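Local coordinates for protein D-alanyl transferase DltD (Enterococcus faecium TX0133A04, PDB 6PFX) that probably transfers D-alanine onto lipoteichoic acid during Gram-positive cell wall biogenesis, using a fold of the SGNH-hydrolase clan, at residues 45-50 / 346-351; 55-60 / 69-74. All coordinates share one frame; numbering follows the deposited sequence.

Contact 1. Residues 45-50 / 346-351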
loop_
_atom_site.group_PDB
_atom_site.type_symbol
_atom_site.label_atom_id
_atom_site.label_comp_id
_atom_site.label_asym_id
_atom_site.label_seq_id
_atom_site.Cartn_x
_atom_site.Cartn_y
_atom_site.Cartn_z
ATOM N N SER A 45 0.860 -0.591 3.912
ATOM C CA SER A 45 2.065 -0.387 4.715
ATOM C C SER A 45 1.855 -1.065 6.066
ATOM O O SER A 45 1.230 -2.127 6.120
ATOM C CB SER A 45 2.445 1.089 4.806
ATOM O OG SER A 45 1.345 1.913 5.100
ATOM N N SER A 46 2.324 -0.453 7.159
ATOM C CA SER A 46 2.405 -1.156 8.437
ATOM C C SER A 46 1.051 -1.590 8.988
ATOM O O SER A 46 1.007 -2.489 9.836
ATOM C CB SER A 46 3.128 -0.287 9.476
ATOM O OG SER A 46 2.541 0.996 9.556
ATOM N N GLU A 47 -0.051 -0.987 8.538
ATOM C CA GLU A 47 -1.356 -1.378 9.054
ATOM C C GLU A 47 -1.670 -2.831 8.732
ATOM O O GLU A 47 -2.500 -3.449 9.406
ATOM C CB GLU A 47 -2.449 -0.458 8.505
ATOM C CG GLU A 47 -2.765 -0.604 7.013
ATOM C CD GLU A 47 -1.713 -0.014 6.094
ATOM O OE1 GLU A 47 -0.803 0.718 6.543
ATOM O OE2 GLU A 47 -1.799 -0.298 4.892
ATOM N N LEU A 48 -1.029 -3.395 7.714
ATOM C CA LEU A 48 -1.339 -4.771 7.366
ATOM C C LEU A 48 -0.792 -5.773 8.372
ATOM O O LEU A 48 -1.190 -6.942 8.331
ATOM C CB LEU A 48 -0.818 -5.076 5.961
ATOM C CG LEU A 48 -1.587 -4.392 4.825
ATOM C CD1 LEU A 48 -0.834 -4.547 3.505
ATOM C CD2 LEU A 48 -2.984 -4.958 4.709
ATOM N N SER A 49 0.091 -5.358 9.271
ATOM C CA SER A 49 0.553 -6.239 10.334
ATOM C C SER A 49 -0.346 -6.213 11.568
ATOM O O SER A 49 -0.048 -6.905 12.547
ATOM C CB SER A 49 1.972 -5.858 10.758
ATOM O OG SER A 49 1.945 -4.656 11.508
ATOM N N ARG A 50 -1.435 -5.444 11.556
ATOM C CA ARG A 50 -2.289 -5.331 12.740
ATOM C C ARG A 50 -3.231 -6.535 12.776
ATOM O O ARG A 50 -4.419 -6.449 12.452
ATOM C CB ARG A 50 -3.060 -4.014 12.750
ATOM C CG ARG A 50 -2.210 -2.739 12.672
ATOM C CD ARG A 50 -1.194 -2.635 13.805
ATOM N NE ARG A 50 -0.052 -3.530 13.635
ATOM C CZ ARG A 50 0.684 -4.006 14.637
ATOM N NH1 ARG A 50 1.705 -4.816 14.383
ATOM N NH2 ARG A 50 0.390 -3.686 15.892
ATOM N N THR A 346 -2.422 5.956 15.909
ATOM C CA THR A 346 -2.507 7.239 15.229
ATOM C C THR A 346 -2.568 7.134 13.713
ATOM O O THR A 346 -2.844 8.137 13.045
ATOM C CB THR A 346 -1.264 8.058 15.542
ATOM O OG1 THR A 346 -0.109 7.297 15.168
ATOM C CG2 THR A 346 -1.189 8.369 17.008
ATOM N N ILE A 347 -2.288 5.983 13.132
ATOM C CA ILE A 347 -2.305 5.964 11.680
ATOM C C ILE A 347 -2.828 4.653 11.122
ATOM O O ILE A 347 -3.158 4.574 9.934
ATOM C CB ILE A 347 -0.910 6.281 11.098
ATOM C CG1 ILE A 347 0.120 5.280 11.628
ATOM C CG2 ILE A 347 -0.505 7.730 11.406
ATOM C CD1 ILE A 347 1.352 5.178 10.768
ATOM N N HIS A 348 -2.915 3.624 11.962
ATOM C CA HIS A 348 -3.143 2.265 11.492
ATOM C C HIS A 348 -4.571 1.810 11.748
ATOM O O HIS A 348 -5.067 1.899 12.878
ATOM C CB HIS A 348 -2.192 1.289 12.190
ATOM C CG HIS A 348 -0.750 1.592 11.963
ATOM N ND1 HIS A 348 0.150 1.742 12.994
ATOM C CD2 HIS A 348 -0.051 1.778 10.819
ATOM C CE1 HIS A 348 1.342 2.017 12.496
ATOM N NE2 HIS A 348 1.247 2.042 11.178
ATOM N N LEU A 349 -5.205 1.268 10.705
ATOM C CA LEU A 349 -6.523 0.671 10.851
ATOM C C LEU A 349 -6.530 -0.339 11.986
ATOM O O LEU A 349 -5.558 -1.075 12.191
ATOM C CB LEU A 349 -6.925 -0.044 9.564
ATOM C CG LEU A 349 -7.447 0.830 8.437
ATOM C CD1 LEU A 349 -7.540 -0.032 7.189
ATOM C CD2 LEU A 349 -8.789 1.434 8.754
ATOM N N GLY A 350 -7.649 -0.383 12.711
ATOM C CA GLY A 350 -7.835 -1.185 13.898
ATOM C C GLY A 350 -9.150 -1.952 13.792
ATOM O O GLY A 350 -9.688 -2.157 12.750
ATOM N N TRP A 351 -9.663 -2.314 14.979
ATOM C CA TRP A 351 -10.732 -3.316 15.053
ATOM C C TRP A 351 -11.957 -2.927 14.223
ATOM O O TRP A 351 -12.392 -3.671 13.331
ATOM C CB TRP A 351 -11.099 -3.536 16.523
ATOM C CG TRP A 351 -9.890 -3.740 17.408
ATOM C CD1 TRP A 351 -9.279 -4.925 17.699
ATOM C CD2 TRP A 351 -9.143 -2.723 18.103
ATOM N NE1 TRP A 351 -8.195 -4.712 18.519
ATOM C CE2 TRP A 351 -8.096 -3.373 18.792
ATOM C CE3 TRP A 351 -9.254 -1.326 18.203
ATOM C CZ2 TRP A 351 -7.177 -2.679 19.583
ATOM C CZ3 TRP A 351 -8.340 -0.634 18.996
ATOM C CH2 TRP A 351 -7.310 -1.316 19.669
#
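S46 and H348 meet end to end: the serine OG points at NE2 of the imidazole, near the ring plane and at its edge. OG and NE2 lie 2.3 Å apart, too short for an ordinary hydrogen bond, so the fine geometry of this polar link is doubtful, although the pairing itself is clear. At the far nitrogen, ND1, the ring is hydrogen-bonded to D345. CG1 of I347 lies over the centre of one ring face.

The remaining cross-contacts are van der Waals. The backbone N of E47 approaches CD2 of H348 at 3.6 Å, and CB of E47 rests 3.9 Å from the backbone N of L349. R50 adds the aliphatic part of its chain, its CG lying 3.8 Å from the carbonyl O of L349 and touching CB of H348.

Polar bonds within 45-50 hold this surface in shape. The E47 chain, bent at chi2 (-74°), folds its carboxylate back toward S45: OE2 accepts from the S45 backbone N at 2.8 Å, and OE1, with its syn lone pair, accepts from S45 OG. R50 grips S49 OG side-on with NE and NH1, while that hydroxyl donates to S46 O, which also takes S49 N. NH2 of R50 forms a salt bridge with E344, and W354 packs against E47 and L349.

A serine just after the first sheet strand, facing a histidine three residues beyond an aspartate, is the arrangement of an SGNH-hydrolase active site, consistent with S46, H348 and D345 forming a Ser-His-Asp triad.

Contact 2. Residues 55-60 / 69-74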
loop_
_atom_site.group_PDB
_atom_site.type_symbol
_atom_site.label_atom_id
_atom_site.label_comp_id
_atom_site.label_asym_id
_atom_site.label_seq_id
_atom_site.Cartn_x
_atom_site.Cartn_y
_atom_site.Cartn_z
ATOM N N HIS A 55 -8.816 -8.445 11.070
ATOM C CA HIS A 55 -7.868 -8.332 9.975
ATOM C C HIS A 55 -8.301 -9.187 8.787
ATOM O O HIS A 55 -8.885 -10.261 8.969
ATOM C CB HIS A 55 -6.529 -8.808 10.537
ATOM C CG HIS A 55 -5.396 -8.731 9.577
ATOM N ND1 HIS A 55 -5.197 -9.668 8.588
ATOM C CD2 HIS A 55 -4.381 -7.844 9.469
ATOM C CE1 HIS A 55 -4.114 -9.355 7.900
ATOM N NE2 HIS A 55 -3.605 -8.247 8.410
ATOM N N PRO A 56 -8.045 -8.725 7.554
ATOM C CA PRO A 56 -8.530 -9.460 6.372
ATOM C C PRO A 56 -8.113 -10.918 6.316
ATOM O O PRO A 56 -8.869 -11.755 5.807
ATOM C CB PRO A 56 -7.937 -8.676 5.187
ATOM C CG PRO A 56 -7.644 -7.311 5.725
ATOM C CD PRO A 56 -7.367 -7.465 7.201
ATOM N N SER A 57 -6.910 -11.247 6.781
ATOM C CA SER A 57 -6.476 -12.634 6.711
ATOM C C SER A 57 -7.225 -13.500 7.717
ATOM O O SER A 57 -7.486 -14.678 7.443
ATOM C CB SER A 57 -4.974 -12.723 6.973
ATOM O OG SER A 57 -4.228 -11.971 6.024
ATOM N N VAL A 58 -7.578 -12.934 8.879
ATOM C CA VAL A 58 -8.309 -13.686 9.896
ATOM C C VAL A 58 -9.743 -13.946 9.444
ATOM O O VAL A 58 -10.241 -15.073 9.521
ATOM C CB VAL A 58 -8.265 -12.970 11.260
ATOM C CG1 VAL A 58 -9.027 -13.829 12.296
ATOM C CG2 VAL A 58 -6.844 -12.697 11.697
ATOM N N LEU A 59 -10.424 -12.918 8.938
ATOM C CA LEU A 59 -11.789 -13.129 8.468
ATOM C C LEU A 59 -11.838 -14.131 7.319
ATOM O O LEU A 59 -12.716 -15.000 7.279
ATOM C CB LEU A 59 -12.404 -11.798 8.048
ATOM C CG LEU A 59 -12.596 -10.789 9.178
ATOM C CD1 LEU A 59 -13.054 -9.470 8.597
ATOM C CD2 LEU A 59 -13.589 -11.297 10.219
ATOM N N ALA A 60 -10.913 -14.023 6.366
ATOM C CA ALA A 60 -10.940 -14.937 5.231
ATOM C C ALA A 60 -10.773 -16.382 5.683
ATOM O O ALA A 60 -11.437 -17.286 5.162
ATOM C CB ALA A 60 -9.844 -14.564 4.233
ATOM N N PRO A 69 -5.454 -13.316 1.494
ATOM C CA PRO A 69 -4.634 -12.134 1.204
ATOM C C PRO A 69 -3.159 -12.506 1.147
ATOM O O PRO A 69 -2.677 -13.342 1.911
ATOM C CB PRO A 69 -4.936 -11.179 2.368
ATOM C CG PRO A 69 -6.223 -11.690 2.958
ATOM C CD PRO A 69 -6.233 -13.169 2.740
ATOM N N PHE A 70 -2.443 -11.885 0.218
ATOM C CA PHE A 70 -0.985 -11.925 0.197
ATOM C C PHE A 70 -0.543 -10.502 0.538
ATOM O O PHE A 70 -0.791 -9.567 -0.232
ATOM C CB PHE A 70 -0.443 -12.392 -1.148
ATOM C CG PHE A 70 0.973 -12.848 -1.069
ATOM C CD1 PHE A 70 1.986 -11.930 -0.869
ATOM C CD2 PHE A 70 1.293 -14.192 -1.156
ATOM C CE1 PHE A 70 3.312 -12.344 -0.775
ATOM C CE2 PHE A 70 2.606 -14.617 -1.041
ATOM C CZ PHE A 70 3.620 -13.689 -0.864
ATOM N N LEU A 71 0.041 -10.318 1.717
ATOM C CA LEU A 71 0.296 -8.974 2.223
ATOM C C LEU A 71 1.586 -8.426 1.630
ATOM O O LEU A 71 2.669 -8.983 1.848
ATOM C CB LEU A 71 0.375 -8.998 3.745
ATOM C CG LEU A 71 -0.772 -9.705 4.462
ATOM C CD1 LEU A 71 -0.554 -9.651 5.954
ATOM C CD2 LEU A 71 -2.115 -9.081 4.101
ATOM N N LEU A 72 1.477 -7.312 0.916
ATOM C CA LEU A 72 2.616 -6.741 0.213
ATOM C C LEU A 72 2.993 -5.348 0.696
ATOM O O LEU A 72 3.938 -4.754 0.165
ATOM C CB LEU A 72 2.367 -6.749 -1.300
ATOM C CG LEU A 72 2.355 -8.140 -1.951
ATOM C CD1 LEU A 72 1.903 -8.040 -3.397
ATOM C CD2 LEU A 72 3.727 -8.809 -1.856
ATOM N N GLY A 73 2.323 -4.826 1.680
ATOM C CA GLY A 73 2.826 -3.661 2.366
ATOM C C GLY A 73 3.650 -4.023 3.600
ATOM O O GLY A 73 3.531 -5.124 4.140
ATOM N N ALA A 74 4.474 -3.070 4.032
ATOM C CA ALA A 74 5.312 -3.209 5.219
ATOM C C ALA A 74 5.652 -1.808 5.711
ATOM O O ALA A 74 5.327 -0.815 5.051
ATOM C CB ALA A 74 6.586 -4.013 4.911
HETATM O O HOH W 1 -2.759 -13.593 4.560
#
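H55 to A60 pack their first helical turn against P69 and L71 in a buried, largely apolar helix-on-strand contact inside the beta-alpha-beta unit of strand 39-43, helix 56-62 and strand 68-71. The short axes of helix 56-60 and strand 69-71 run nearly antiparallel, at 159°, and come within 9.2 Å.

The pyrrolidine of P69 carries most of the packing. Its CG lies 4.1 Å from CB of P56, and its CD stands at the same 4.1 Å from CB of A60. From another side of the ring, OG of S57 approaches CG of P69 to 3.7 Å. With its chi1 at -60°, S57 sets OG beside its own backbone N and on the strand side of the helix. There a water bridges the two segments: it lies 2.6 Å from S57 OG and donates to P69 O at 2.7 Å.

H55 and L71 extend the contact tip to tip, CE1 at the imidazole edge meeting the methyl CD1 of L71 at 4.1 Å. The ring is fixed at both nitrogens. ND1 accepts from the backbone N of S57 at 2.9 Å, an N-cap bond tilted 24° from the ring plane, and NE2 bonds to the carbonyl O of L48. CD of P56 lies over one ring face, offset toward the rim.

F42 of strand 39-43 lies against both P56 and P69, M19 packs on L71, and Y67 touches A60. Beyond the helix, I206 of helix 203-210 meets S57 and V58, which places helix 56-62 between that helix and the edge strand 68-71 of the parallel sheet.

How the contacts relate
Contact 1 forms the probable catalytic pair, and contact 2 packs the helix against the second strand of the beta-alpha-beta crossover whose first loop carries S46; their centres are 11 Å apart. The main bridge is H55: its NE2 lies 2.7 Å from the carbonyl O of L48, a probable hydrogen bond tying the start of helix 56-62 to the 3-10 turn of 46-49. Packing against the loop after strand 68-71 adds to it. CD1 of L48 lies 3.7 Å from the backbone N of G73, and CB of S45 sits 3.5 Å from the carbonyl O of A74. P75, next along the chain, touches S46, so the loop leaving strand 68-71 reaches the putative active site directly.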